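Long-range contacts in laminin subunit ALPHA-1 (Mus musculus, PDB 2JD4), which forms part of the basement membrane protein laminin-111 and, through its LG4-5 domain pair, probably provides anchorage sites at the cell surface: residues A209-E214 and L362-A367; R52-S57 and A197-F202; I224-R229 and R349-S354; H260-A265 and K334-S339; W285-A290 and T300-S305. The protein carries 4 engineered substitutions. All blocks are in the same frame, centred on the assembly; numbering follows the deposited sequence.

Overall arrangement
Interactions 1, 3, 4 and 5 lie within the β-sandwich of the second LG domain, whereas interaction 2 brings a corner of the first LG domain against the chain entering the second. Interaction 3 is central: its strand 222-230 pairs with strand 286-293 of interaction 5, the centres of interactions 3 and 5 being about 10 Å apart, and its partner strand 347-353 pairs with strand 201-204 of interaction 2. Just before strand 201-204, Glu199 O meets Arg349 NH2 at 3.0 Å. Interaction 1 joins the same neighbourhood through Leu362, packed on Leu353. Interaction 4 stands apart, about 8 Å at the nearest atoms from interactions 1, 3 and 5, close to the magnesium site of this domain. Interactions 2 and 4 have centres about 33 Å apart.

Interaction 1 of 5, residues A209-E214 and L362-A367; sequences AALVKE and LDLSRA
Leu211, on strand 207-212 of the β-sandwich of the second LG domain, lies against the loop that carries the short 3-10 turn 364-366. The two methyl groups of this leucine divide the contact between them. CD1 meets CB of Ala367 at 3.5 Å, whereas CD2 is 3.9 Å from both CB of Leu362 and CD2 of Leu364. The first torsion turns CG anti to the carbonyl carbon (chi1 -74°), which sets it beside the backbone N. The side chains of Leu211 and Leu364 cross at about a right angle. An alanine in place of Leu211 would probably open a gap between the strand and the loop, leaving Leu362, Leu364 and Ala367 without the methyl groups that meet them. Two residues earlier, CB of Ala209 touches CD2 of Leu364 more loosely, at 4.3 Å.

The loop leads into strand 369-374, which is hydrogen-bonded to strand 207-212, and this explains why Ala367 approaches the backbone so closely: its CA is 3.3 Å from Ala210 O. The 3-10 turn is opened by an Asx turn, in which Asp363 OD1 accepts from Ser365 N at 3.1 Å. Ser365 OG donates to the same oxygen at 2.7 Å, and both donors arrive from one face of the carboxylate plane. His376 NE2 is also hydrogen-bonded to this oxygen. Leu364 also packs on Thr201 and Phe203 of strand 201-204, while Leu362 packs on Leu351 and Leu353.

Interaction 2 of 5, residues R52-S57 and A197-F202; sequences RTFASS and AQEGTF
Phe54 spreads one face of its ring over the backbone and first side-chain carbon of Glu199. The backbone N of Glu199 stands above the ring centre, 3.4 Å from the plane, and its CB makes a CH-pi contact, 4.1 Å from the ring centroid and 23° off the normal. CG of Glu199 is anti to the backbone N and the chain is extended beyond it, its carboxylate plane only 12° from that of the ring. Ala197 meets the ring at its edge, where O lies 3.6 Å from Phe54 CZ.

This contact bridges the two LG domains: Phe54 follows strand 44-53 of the first, at an ST turn in which Thr53 OG1 accepts from Ala55 N, and Glu199 precedes strand 201-204 of the second. An alanine at Phe54 would probably leave the peptide at Glu199 uncovered and a gap between the domains. A water further ties them, donating to Phe54 O at 3.1 Å and to Glu199 OE2 at 2.8 Å. Arg52 NH1 lies 3.8 Å from Ala197 CB; the same guanidinium is hydrogen-bonded through NH2 to Tyr194 O.

Interaction 3 of 5, residues I224-R229 and R349-S354; sequences ITLEFR and RNLRLS
Glu227 uses both carboxylate oxygens on the partner strand. Asn350 ND2 donates to OE2 of Glu227 over 2.7 Å, meeting that oxygen from above the carboxylate plane, while OE2 itself lies close to the plane of the Asn350 amide. OE1 of Glu227 stands at the guanidinium edge of Arg349, in a long salt bridge of 3.6 Å to NH1. The carboxylate and guanidinium planes are turned 71° apart, and the aliphatic part of the arginine runs against the glutamate, its CD 3.2 Å from OE1 of Glu227. Arg349 has stronger partners elsewhere: a salt bridge to Glu382, a hydrogen bond to Glu199 O and a cation-pi contact with Trp285.

Beneath these side chains the two strands run antiparallel. Thr225 and Arg352 form one hydrogen-bonded pair, with Thr225 N to Arg352 O at 3.0 Å, and Glu227 and Arg349 form another, with Arg349 N to Glu227 O at 2.9 Å. Between them lies a β bulge: Asn350 and Leu351 both stand opposite Leu226, and Asn350 takes a left-handed backbone conformation (phi 50°). CA of Leu226 makes a CA-H...O contact with Asn350 O.

Apolar packing completes the contact. Leu226 and Leu351 lie side by side, pointing the same way, with CD2 of the first 3.6 Å from CD1 of the second, and Ile224 CG1 touches Leu353 CG more loosely at 4.2 Å. In the β-sandwich of the second LG domain, strand 222-230 lies between strands 347-353 and 286-293, and Ile224 and Phe228 pack onto Ile248 and Ile252 of strand 247-253.

Interaction 4 of 5, residues H260-A265 and K334-S339; sequences HVNNGA and KQNSLS. Engineered in segment 334-339: Ser337 (natural residue Cys).
His260 and Ser337 meet in a buried contact of van der Waals packing and water bridging, between strand 256-262 and the long loop linking strands 322-326 and 347-353. Ser337 O lies at the edge of the His260 ring, 3.3 Å from CD2, and His260 CB is 3.9 Å from Ser337 CB. Both ring nitrogens are held, ND1 by Thr269 OG1 and NE2 by Glu251 OE2, which fixes the rotation of the imidazole. Ser337, an engineered replacement for cysteine, turns OG to within 3.7 Å of Asn262 CB and has a weak hydrogen bond to Ala247 O.

Asn262 reaches the loop through water: its ND2 donates to the water at 3.1 Å, and that water donates to Asn336 O at 2.9 Å. The other end of the amide closes an Asx turn, with Gly264 N bonded to Asn262 OD1 at 2.7 Å. Asn336 ND2 is bound to Val245 O, the neighbour of the metal ligand Asp246. The Asn262 side chain lies about 7 Å from the magnesium ion, so the contact borders the metal site, which as in related LG domains occupies a rim of the β-sandwich.

Interaction 5 of 5, residues W285-A290 and T300-S305; sequences WHTLQA and TVDGNS
His286 and Asp302 approach obliquely, the ring and carboxylate planes 47° apart. ND1 of His286 donates to OD2 of Asp302 over 2.9 Å, using the syn lone pair of the oxygen, and the acceptor is tilted 24° from the imidazole plane. The other oxygen, OD1 of Asp302, receives Thr287 N at 3.1 Å, so one carboxylate grips two consecutive residues of strand 286-293. Asp302 CG sits anti to the carbonyl carbon (chi1 -66°), beside its own backbone N, and that N in turn donates to Thr287 O.

Farther from the turn, Gln289 and Thr300 lie side by side, pointing the same way, with their CB atoms 3.8 Å apart. Their backbones form a hydrogen-bonded antiparallel pair, with Thr300 N to Gln289 O at 2.6 Å. Thr300 OG1 is further linked to Ser305 OG. A water joins polar groups of the turn and the strand: it accepts from Gln289 NE2 at 2.7 Å and from Gly303 N, and is hydrogen-bonded to Thr287 OG1 at 2.9 Å.

The type I' turn from Val301 to Asn304 connects strand 296-301 to strand 304-308 and presents Asp302 to the neighbouring strand. Within the turn, both the backbone N and ND2 of Asn304 donate to Val301 O.

Because NE2 of His286 is hydrogen-bonded to Asp282 OD1, the imidazole lies between two carboxylates; this would probably favour its protonated form and so strengthen the tie between turn and strand.

Interaction 1 of 5, residues A209-E214 and L362-A367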
# COMPACT_ATOMS: atom_id res chain seq x y z
N ALA A 209 8.12 6.36 -7.72
CA ALA A 209 7.28 5.19 -7.96
C ALA A 209 6.55 5.48 -9.27
O ALA A 209 6.01 6.57 -9.44
CB ALA A 209 6.29 5.01 -6.83
N ALA A 210 6.56 4.52 -10.19
CA ALA A 210 5.88 4.69 -11.48
C ALA A 210 4.72 3.70 -11.62
O ALA A 210 4.90 2.49 -11.43
CB ALA A 210 6.88 4.50 -12.64
N LEU A 211 3.55 4.22 -11.95
CA LEU A 211 2.32 3.41 -12.09
C LEU A 211 1.65 3.50 -13.47
O LEU A 211 1.82 4.48 -14.20
CB LEU A 211 1.30 3.86 -11.03
CG LEU A 211 1.47 3.48 -9.55
CD1 LEU A 211 2.89 3.70 -9.09
CD2 LEU A 211 0.50 4.31 -8.72
N VAL A 212 0.87 2.48 -13.80
CA VAL A 212 0.14 2.42 -15.07
C VAL A 212 1.09 2.39 -16.27
O VAL A 212 1.20 3.36 -17.02
CB VAL A 212 -0.82 3.61 -15.23
CG1 VAL A 212 -1.81 3.33 -16.36
CG2 VAL A 212 -1.56 3.87 -13.93
N LYS A 213 1.78 1.27 -16.43
CA LYS A 213 2.73 1.11 -17.52
C LYS A 213 2.07 1.19 -18.90
O LYS A 213 2.71 1.62 -19.86
CB LYS A 213 3.47 -0.22 -17.37
CG LYS A 213 4.66 -0.37 -18.30
CD LYS A 213 5.43 -1.65 -18.01
CE LYS A 213 6.67 -1.77 -18.88
NZ LYS A 213 7.44 -3.01 -18.58
N GLU A 214 0.81 0.79 -18.99
CA GLU A 214 0.11 0.83 -20.28
C GLU A 214 -0.23 2.26 -20.70
O GLU A 214 -0.60 2.51 -21.85
CB GLU A 214 -1.16 -0.03 -20.24
CG GLU A 214 -2.26 0.46 -19.31
CD GLU A 214 -2.03 0.11 -17.86
OE1 GLU A 214 -2.96 0.33 -17.05
OE2 GLU A 214 -0.93 -0.38 -17.52
N LEU A 362 -5.10 5.03 -6.21
CA LEU A 362 -3.86 4.43 -6.68
C LEU A 362 -3.14 3.67 -5.57
O LEU A 362 -2.85 4.22 -4.52
CB LEU A 362 -2.94 5.51 -7.24
CG LEU A 362 -3.56 6.49 -8.25
CD1 LEU A 362 -2.49 7.46 -8.71
CD2 LEU A 362 -4.15 5.73 -9.43
N ASP A 363 -2.84 2.41 -5.84
CA ASP A 363 -2.15 1.55 -4.89
C ASP A 363 -0.68 1.49 -5.28
O ASP A 363 -0.32 0.82 -6.24
CB ASP A 363 -2.77 0.15 -4.91
CG ASP A 363 -2.09 -0.81 -3.96
OD1 ASP A 363 -1.20 -0.40 -3.19
OD2 ASP A 363 -2.47 -2.01 -3.98
N LEU A 364 0.16 2.19 -4.54
CA LEU A 364 1.59 2.23 -4.84
C LEU A 364 2.30 0.87 -4.79
O LEU A 364 3.40 0.73 -5.31
CB LEU A 364 2.28 3.22 -3.89
CG LEU A 364 1.80 4.68 -4.03
CD1 LEU A 364 2.39 5.53 -2.93
CD2 LEU A 364 2.21 5.22 -5.39
N SER A 365 1.68 -0.13 -4.17
CA SER A 365 2.32 -1.45 -4.13
C SER A 365 2.31 -2.10 -5.51
O SER A 365 2.99 -3.10 -5.74
CB SER A 365 1.61 -2.36 -3.12
OG SER A 365 0.27 -2.62 -3.51
N ARG A 366 1.55 -1.51 -6.44
CA ARG A 366 1.44 -2.03 -7.80
C ARG A 366 2.39 -1.37 -8.79
O ARG A 366 2.33 -1.63 -9.99
CB ARG A 366 0.01 -1.84 -8.32
CG ARG A 366 -1.08 -2.43 -7.43
CD ARG A 366 -2.45 -2.08 -7.97
NE ARG A 366 -2.64 -2.58 -9.33
CZ ARG A 366 -3.63 -2.21 -10.13
NH1 ARG A 366 -4.54 -1.33 -9.72
NH2 ARG A 366 -3.72 -2.72 -11.35
N ALA A 367 3.26 -0.49 -8.30
CA ALA A 367 4.21 0.20 -9.16
C ALA A 367 5.04 -0.79 -9.97
O ALA A 367 5.43 -1.84 -9.45
CB ALA A 367 5.13 1.08 -8.32

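Interaction 2 of 5, residues R52-S57 and A197-F202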
# COMPACT_ATOMS: atom_id res chain seq x y z
N ARG A 52 -0.29 -6.22 12.66
CA ARG A 52 -0.50 -4.78 12.83
C ARG A 52 -0.66 -4.20 11.42
O ARG A 52 0.23 -4.36 10.58
CB ARG A 52 0.71 -4.16 13.52
CG ARG A 52 0.61 -2.66 13.67
CD ARG A 52 1.86 -2.02 13.13
NE ARG A 52 2.80 -1.70 14.18
CZ ARG A 52 4.05 -1.30 13.97
NH1 ARG A 52 4.51 -1.18 12.73
NH2 ARG A 52 4.82 -1.02 15.00
N THR A 53 -1.76 -3.49 11.18
CA THR A 53 -2.02 -2.95 9.84
C THR A 53 -3.03 -1.81 9.77
O THR A 53 -3.83 -1.60 10.67
CB THR A 53 -2.52 -4.09 8.94
OG1 THR A 53 -2.75 -3.61 7.61
CG2 THR A 53 -3.83 -4.67 9.49
N PHE A 54 -2.99 -1.06 8.66
CA PHE A 54 -3.92 0.03 8.40
C PHE A 54 -4.68 -0.32 7.12
O PHE A 54 -5.61 0.38 6.71
CB PHE A 54 -3.19 1.36 8.16
CG PHE A 54 -2.53 1.95 9.38
CD1 PHE A 54 -1.15 1.83 9.57
CD2 PHE A 54 -3.28 2.66 10.31
CE1 PHE A 54 -0.53 2.42 10.67
CE2 PHE A 54 -2.67 3.26 11.41
CZ PHE A 54 -1.29 3.14 11.59
N ALA A 55 -4.28 -1.42 6.48
CA ALA A 55 -4.87 -1.85 5.21
C ALA A 55 -6.29 -2.39 5.26
O ALA A 55 -6.79 -2.80 6.30
CB ALA A 55 -3.95 -2.88 4.55
N SER A 56 -6.95 -2.39 4.11
CA SER A 56 -8.31 -2.90 4.06
C SER A 56 -8.36 -4.32 3.51
O SER A 56 -9.30 -5.06 3.79
CB SER A 56 -9.19 -1.98 3.21
OG SER A 56 -8.85 -2.08 1.83
N SER A 57 -7.35 -4.72 2.73
CA SER A 57 -7.36 -6.06 2.16
C SER A 57 -5.98 -6.67 1.91
O SER A 57 -4.99 -5.94 1.73
CB SER A 57 -8.12 -6.05 0.83
OG SER A 57 -7.39 -5.34 -0.15
N ALA A 197 4.34 3.22 13.55
CA ALA A 197 3.96 3.58 12.18
C ALA A 197 2.60 4.27 12.12
O ALA A 197 1.81 4.22 13.07
CB ALA A 197 3.96 2.34 11.29
N GLN A 198 2.34 4.92 10.99
CA GLN A 198 1.08 5.61 10.74
C GLN A 198 0.65 5.28 9.32
O GLN A 198 1.48 4.89 8.50
CB GLN A 198 1.25 7.12 10.93
CG GLN A 198 2.29 7.80 10.03
CD GLN A 198 2.41 9.31 10.30
OE1 GLN A 198 1.42 10.03 10.28
NE2 GLN A 198 3.63 9.78 10.56
N GLU A 199 -0.63 5.43 9.01
CA GLU A 199 -1.10 5.11 7.67
C GLU A 199 -0.41 5.97 6.60
O GLU A 199 -0.39 7.19 6.70
CB GLU A 199 -2.61 5.31 7.56
CG GLU A 199 -3.16 4.98 6.17
CD GLU A 199 -4.67 5.01 6.11
OE1 GLU A 199 -5.29 5.43 7.11
OE2 GLU A 199 -5.23 4.62 5.07
N GLY A 200 0.14 5.30 5.59
CA GLY A 200 0.82 6.01 4.51
C GLY A 200 2.01 5.31 3.88
O GLY A 200 2.43 4.23 4.31
N THR A 201 2.56 5.94 2.84
CA THR A 201 3.71 5.40 2.12
C THR A 201 4.91 6.33 2.28
O THR A 201 4.83 7.52 1.96
CB THR A 201 3.41 5.27 0.62
OG1 THR A 201 2.45 4.24 0.41
CG2 THR A 201 4.68 4.97 -0.15
N PHE A 202 6.02 5.78 2.75
CA PHE A 202 7.24 6.57 2.95
C PHE A 202 8.08 6.71 1.68
O PHE A 202 8.29 5.75 0.94
CB PHE A 202 8.10 5.92 4.04
CG PHE A 202 9.32 6.72 4.40
CD1 PHE A 202 9.20 8.03 4.84
CD2 PHE A 202 10.59 6.15 4.30
CE1 PHE A 202 10.33 8.77 5.19
CE2 PHE A 202 11.73 6.89 4.65
CZ PHE A 202 11.59 8.20 5.10
O HOH W 1 -4.86 1.96 4.17

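Interaction 3 of 5, residues I224-R229 and R349-S354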
# COMPACT_ATOMS: atom_id res chain seq x y z
N ILE A 224 -7.55 15.08 -8.94
CA ILE A 224 -6.51 14.40 -8.15
C ILE A 224 -6.61 14.84 -6.69
O ILE A 224 -6.62 16.04 -6.40
CB ILE A 224 -5.09 14.73 -8.68
CG1 ILE A 224 -4.92 14.17 -10.09
CG2 ILE A 224 -4.04 14.16 -7.73
CD1 ILE A 224 -3.58 14.49 -10.73
N THR A 225 -6.68 13.87 -5.79
CA THR A 225 -6.76 14.15 -4.36
C THR A 225 -5.74 13.29 -3.61
O THR A 225 -5.50 12.14 -3.98
CB THR A 225 -8.16 13.84 -3.79
OG1 THR A 225 -9.14 14.64 -4.46
CG2 THR A 225 -8.20 14.15 -2.30
N LEU A 226 -5.15 13.85 -2.56
CA LEU A 226 -4.17 13.12 -1.77
C LEU A 226 -3.86 13.88 -0.50
O LEU A 226 -4.23 15.04 -0.35
CB LEU A 226 -2.88 12.94 -2.58
CG LEU A 226 -2.07 14.18 -3.00
CD1 LEU A 226 -1.28 14.75 -1.82
CD2 LEU A 226 -1.11 13.78 -4.10
N GLU A 227 -3.18 13.20 0.43
CA GLU A 227 -2.76 13.81 1.68
C GLU A 227 -1.26 13.60 1.75
O GLU A 227 -0.76 12.55 1.34
CB GLU A 227 -3.42 13.12 2.88
CG GLU A 227 -4.93 13.26 2.94
CD GLU A 227 -5.51 12.51 4.12
OE1 GLU A 227 -5.06 12.75 5.26
OE2 GLU A 227 -6.42 11.68 3.91
N PHE A 228 -0.54 14.59 2.26
CA PHE A 228 0.90 14.47 2.36
C PHE A 228 1.44 15.10 3.64
O PHE A 228 0.81 15.98 4.21
CB PHE A 228 1.57 15.13 1.14
CG PHE A 228 1.53 16.64 1.16
CD1 PHE A 228 2.49 17.37 1.87
CD2 PHE A 228 0.53 17.34 0.48
CE1 PHE A 228 2.46 18.77 1.89
CE2 PHE A 228 0.49 18.74 0.50
CZ PHE A 228 1.45 19.45 1.21
N ARG A 229 2.61 14.63 4.07
CA ARG A 229 3.28 15.17 5.25
C ARG A 229 4.75 15.18 4.88
O ARG A 229 5.25 14.25 4.25
CB ARG A 229 3.06 14.28 6.49
CG ARG A 229 3.76 12.93 6.46
CD ARG A 229 3.73 12.25 7.83
NE ARG A 229 4.56 12.94 8.82
CZ ARG A 229 5.89 12.91 8.84
NH1 ARG A 229 6.55 12.23 7.92
NH2 ARG A 229 6.55 13.58 9.77
N ARG A 349 -0.70 9.62 1.45
CA ARG A 349 -1.78 8.68 1.75
C ARG A 349 -3.04 9.06 0.98
O ARG A 349 -3.20 10.21 0.56
CB ARG A 349 -2.07 8.70 3.26
CG ARG A 349 -3.32 9.49 3.64
CD ARG A 349 -3.22 10.20 4.99
NE ARG A 349 -2.74 9.36 6.08
CZ ARG A 349 -2.78 9.71 7.37
NH1 ARG A 349 -3.29 10.88 7.73
NH2 ARG A 349 -2.29 8.90 8.29
N ASN A 350 -3.93 8.09 0.79
CA ASN A 350 -5.19 8.30 0.09
C ASN A 350 -5.06 8.99 -1.26
O ASN A 350 -5.76 9.97 -1.54
CB ASN A 350 -6.15 9.09 0.98
CG ASN A 350 -6.53 8.34 2.25
OD1 ASN A 350 -6.88 7.16 2.19
ND2 ASN A 350 -6.48 9.02 3.39
N LEU A 351 -4.18 8.47 -2.10
CA LEU A 351 -3.98 9.02 -3.44
C LEU A 351 -5.08 8.50 -4.36
O LEU A 351 -5.19 7.29 -4.57
CB LEU A 351 -2.62 8.58 -3.98
CG LEU A 351 -2.24 9.06 -5.38
CD1 LEU A 351 -2.15 10.58 -5.40
CD2 LEU A 351 -0.92 8.45 -5.78
N ARG A 352 -5.88 9.40 -4.92
CA ARG A 352 -6.98 8.99 -5.79
C ARG A 352 -7.20 9.90 -7.00
O ARG A 352 -6.92 11.09 -6.96
CB ARG A 352 -8.26 8.91 -4.97
CG ARG A 352 -8.62 10.24 -4.30
CD ARG A 352 -9.23 10.07 -2.90
NE ARG A 352 -10.59 9.55 -2.92
CZ ARG A 352 -10.91 8.27 -3.10
NH1 ARG A 352 -9.97 7.36 -3.28
NH2 ARG A 352 -12.19 7.90 -3.09
N LEU A 353 -7.73 9.31 -8.07
CA LEU A 353 -8.01 10.05 -9.29
C LEU A 353 -9.49 9.92 -9.66
O LEU A 353 -10.03 8.82 -9.75
CB LEU A 353 -7.14 9.54 -10.44
CG LEU A 353 -5.68 10.03 -10.48
CD1 LEU A 353 -4.96 9.62 -9.22
CD2 LEU A 353 -4.99 9.44 -11.70
N SER A 354 -10.13 11.07 -9.88
CA SER A 354 -11.54 11.12 -10.23
C SER A 354 -11.75 11.93 -11.51
O SER A 354 -11.77 11.38 -12.61
CB SER A 354 -12.34 11.75 -9.09
OG SER A 354 -12.18 11.03 -7.88

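Interaction 4 of 5, residues H260-A265 and K334-S339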
# COMPACT_ATOMS: atom_id res chain seq x y z
N HIS A 260 0.70 22.47 -12.54
CA HIS A 260 0.91 22.88 -13.93
C HIS A 260 0.11 22.02 -14.88
O HIS A 260 -0.06 20.82 -14.66
CB HIS A 260 2.38 22.74 -14.33
CG HIS A 260 3.34 23.40 -13.39
ND1 HIS A 260 3.43 24.77 -13.25
CD2 HIS A 260 4.27 22.87 -12.56
CE1 HIS A 260 4.37 25.06 -12.37
NE2 HIS A 260 4.90 23.92 -11.94
N VAL A 261 -0.37 22.62 -15.96
CA VAL A 261 -1.12 21.90 -16.96
C VAL A 261 -0.80 22.47 -18.34
O VAL A 261 -0.65 23.68 -18.49
CB VAL A 261 -2.64 22.03 -16.71
CG1 VAL A 261 -3.42 21.54 -17.92
CG2 VAL A 261 -3.03 21.22 -15.48
N ASN A 262 -0.65 21.60 -19.33
CA ASN A 262 -0.37 22.05 -20.69
C ASN A 262 -1.19 21.23 -21.67
O ASN A 262 -0.96 20.03 -21.84
CB ASN A 262 1.12 21.90 -21.03
CG ASN A 262 1.49 22.63 -22.31
OD1 ASN A 262 0.79 22.52 -23.32
ND2 ASN A 262 2.59 23.38 -22.28
N ASN A 263 -2.14 21.88 -22.33
CA ASN A 263 -3.02 21.23 -23.29
C ASN A 263 -2.52 21.41 -24.73
O ASN A 263 -3.27 21.21 -25.69
CB ASN A 263 -4.43 21.80 -23.15
CG ASN A 263 -4.99 21.63 -21.75
OD1 ASN A 263 -5.02 20.52 -21.22
ND2 ASN A 263 -5.43 22.72 -21.14
N GLY A 264 -1.25 21.77 -24.87
CA GLY A 264 -0.67 21.95 -26.19
C GLY A 264 -0.56 23.39 -26.64
O GLY A 264 -0.11 23.65 -27.76
N ALA A 265 -0.94 24.33 -25.78
CA ALA A 265 -0.88 25.75 -26.11
C ALA A 265 -0.04 26.54 -25.12
O ALA A 265 -0.04 27.76 -25.14
CB ALA A 265 -2.28 26.34 -26.17
N LYS A 334 10.90 12.46 -19.59
CA LYS A 334 10.47 13.84 -19.76
C LYS A 334 9.20 14.16 -18.98
O LYS A 334 8.24 13.39 -19.00
CB LYS A 334 10.24 14.15 -21.24
CG LYS A 334 10.03 15.64 -21.55
CD LYS A 334 9.73 15.90 -23.03
CE LYS A 334 9.62 17.39 -23.31
NZ LYS A 334 9.40 17.70 -24.75
N GLN A 335 9.21 15.29 -18.28
CA GLN A 335 8.04 15.73 -17.52
C GLN A 335 7.85 17.19 -17.91
O GLN A 335 8.36 18.10 -17.25
CB GLN A 335 8.27 15.59 -16.01
CG GLN A 335 8.17 14.15 -15.47
CD GLN A 335 6.81 13.50 -15.74
OE1 GLN A 335 5.78 14.18 -15.73
NE2 GLN A 335 6.79 12.19 -15.97
N ASN A 336 7.11 17.41 -18.99
CA ASN A 336 6.90 18.75 -19.51
C ASN A 336 6.16 19.73 -18.62
O ASN A 336 6.23 20.94 -18.84
CB ASN A 336 6.21 18.68 -20.88
CG ASN A 336 6.53 19.89 -21.73
OD1 ASN A 336 7.68 20.32 -21.78
ND2 ASN A 336 5.53 20.43 -22.41
N SER A 337 5.45 19.22 -17.61
CA SER A 337 4.73 20.12 -16.70
C SER A 337 5.22 20.04 -15.25
O SER A 337 4.43 20.07 -14.30
CB SER A 337 3.23 19.87 -16.79
OG SER A 337 2.73 20.31 -18.05
N LEU A 338 6.54 19.93 -15.09
CA LEU A 338 7.19 19.90 -13.79
C LEU A 338 8.46 20.74 -13.91
O LEU A 338 9.28 20.50 -14.79
CB LEU A 338 7.56 18.47 -13.37
CG LEU A 338 6.42 17.62 -12.78
CD1 LEU A 338 6.93 16.21 -12.46
CD2 LEU A 338 5.89 18.29 -11.51
N SER A 339 8.63 21.74 -13.05
CA SER A 339 9.83 22.56 -13.10
C SER A 339 10.94 21.94 -12.25
O SER A 339 12.13 22.10 -12.53
CB SER A 339 9.54 23.99 -12.62
OG SER A 339 9.13 24.02 -11.27
O HOH W 2 4.81 23.19 -20.07

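Interaction 5 of 5, residues W285-A290 and T300-S305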
# COMPACT_ATOMS: atom_id res chain seq x y z
N TRP A 285 -0.21 16.33 8.54
CA TRP A 285 -0.88 16.02 7.28
C TRP A 285 -1.67 17.20 6.70
O TRP A 285 -2.31 17.96 7.42
CB TRP A 285 -1.81 14.83 7.47
CG TRP A 285 -1.09 13.52 7.72
CD1 TRP A 285 -0.85 12.93 8.93
CD2 TRP A 285 -0.53 12.65 6.72
NE1 TRP A 285 -0.18 11.74 8.75
CE2 TRP A 285 0.03 11.54 7.41
CE3 TRP A 285 -0.45 12.69 5.32
CZ2 TRP A 285 0.66 10.49 6.74
CZ3 TRP A 285 0.18 11.65 4.65
CH2 TRP A 285 0.73 10.55 5.36
N HIS A 286 -1.60 17.32 5.37
CA HIS A 286 -2.30 18.37 4.63
C HIS A 286 -3.08 17.72 3.51
O HIS A 286 -2.62 16.74 2.91
CB HIS A 286 -1.28 19.34 4.05
CG HIS A 286 -0.42 19.99 5.08
ND1 HIS A 286 -0.88 21.01 5.89
CD2 HIS A 286 0.84 19.73 5.49
CE1 HIS A 286 0.07 21.34 6.75
NE2 HIS A 286 1.12 20.58 6.53
N THR A 287 -4.27 18.24 3.23
CA THR A 287 -5.07 17.69 2.16
C THR A 287 -4.78 18.48 0.90
O THR A 287 -4.46 19.67 0.96
CB THR A 287 -6.58 17.77 2.47
OG1 THR A 287 -6.97 19.14 2.61
CG2 THR A 287 -6.90 17.02 3.76
N LEU A 288 -4.86 17.82 -0.25
CA LEU A 288 -4.60 18.48 -1.51
C LEU A 288 -5.58 18.02 -2.58
O LEU A 288 -5.81 16.83 -2.76
CB LEU A 288 -3.16 18.20 -1.94
CG LEU A 288 -2.58 18.92 -3.18
CD1 LEU A 288 -1.07 18.73 -3.18
CD2 LEU A 288 -3.20 18.36 -4.45
N GLN A 289 -6.17 18.99 -3.27
CA GLN A 289 -7.12 18.72 -4.34
C GLN A 289 -6.69 19.52 -5.57
O GLN A 289 -6.42 20.71 -5.47
CB GLN A 289 -8.53 19.16 -3.92
CG GLN A 289 -9.06 18.49 -2.67
CD GLN A 289 -10.34 19.14 -2.17
OE1 GLN A 289 -11.34 19.21 -2.90
NE2 GLN A 289 -10.32 19.62 -0.94
N ALA A 290 -6.63 18.86 -6.71
CA ALA A 290 -6.25 19.52 -7.95
C ALA A 290 -7.23 19.04 -9.02
O ALA A 290 -7.19 17.88 -9.42
CB ALA A 290 -4.82 19.16 -8.33
N THR A 300 -6.55 23.16 -4.56
CA THR A 300 -7.05 23.40 -3.21
C THR A 300 -6.17 22.71 -2.18
O THR A 300 -5.98 21.49 -2.22
CB THR A 300 -8.49 22.89 -3.07
OG1 THR A 300 -9.30 23.44 -4.12
CG2 THR A 300 -9.07 23.28 -1.72
N VAL A 301 -5.61 23.50 -1.26
CA VAL A 301 -4.75 22.96 -0.21
C VAL A 301 -5.34 23.34 1.15
O VAL A 301 -5.56 24.53 1.44
CB VAL A 301 -3.32 23.53 -0.29
CG1 VAL A 301 -2.45 22.89 0.77
CG2 VAL A 301 -2.74 23.26 -1.68
N ASP A 302 -5.61 22.33 1.97
CA ASP A 302 -6.20 22.54 3.28
C ASP A 302 -7.46 23.41 3.19
O ASP A 302 -7.72 24.24 4.06
CB ASP A 302 -5.19 23.18 4.25
CG ASP A 302 -4.03 22.26 4.57
OD1 ASP A 302 -4.23 21.03 4.57
OD2 ASP A 302 -2.91 22.77 4.82
N GLY A 303 -8.23 23.22 2.13
CA GLY A 303 -9.46 23.98 1.95
C GLY A 303 -9.32 25.30 1.21
O GLY A 303 -10.32 25.90 0.82
N ASN A 304 -8.08 25.76 1.02
CA ASN A 304 -7.82 27.02 0.32
C ASN A 304 -7.69 26.77 -1.19
O ASN A 304 -6.82 26.03 -1.63
CB ASN A 304 -6.53 27.64 0.86
CG ASN A 304 -6.56 27.81 2.36
OD1 ASN A 304 -7.25 28.69 2.89
ND2 ASN A 304 -5.83 26.95 3.07
N SER A 305 -8.56 27.41 -1.97
CA SER A 305 -8.56 27.24 -3.42
C SER A 305 -7.90 28.37 -4.19
O SER A 305 -7.90 29.52 -3.76
CB SER A 305 -9.99 27.06 -3.94
OG SER A 305 -10.55 25.83 -3.51
O HOH W 3 -8.43 20.65 0.64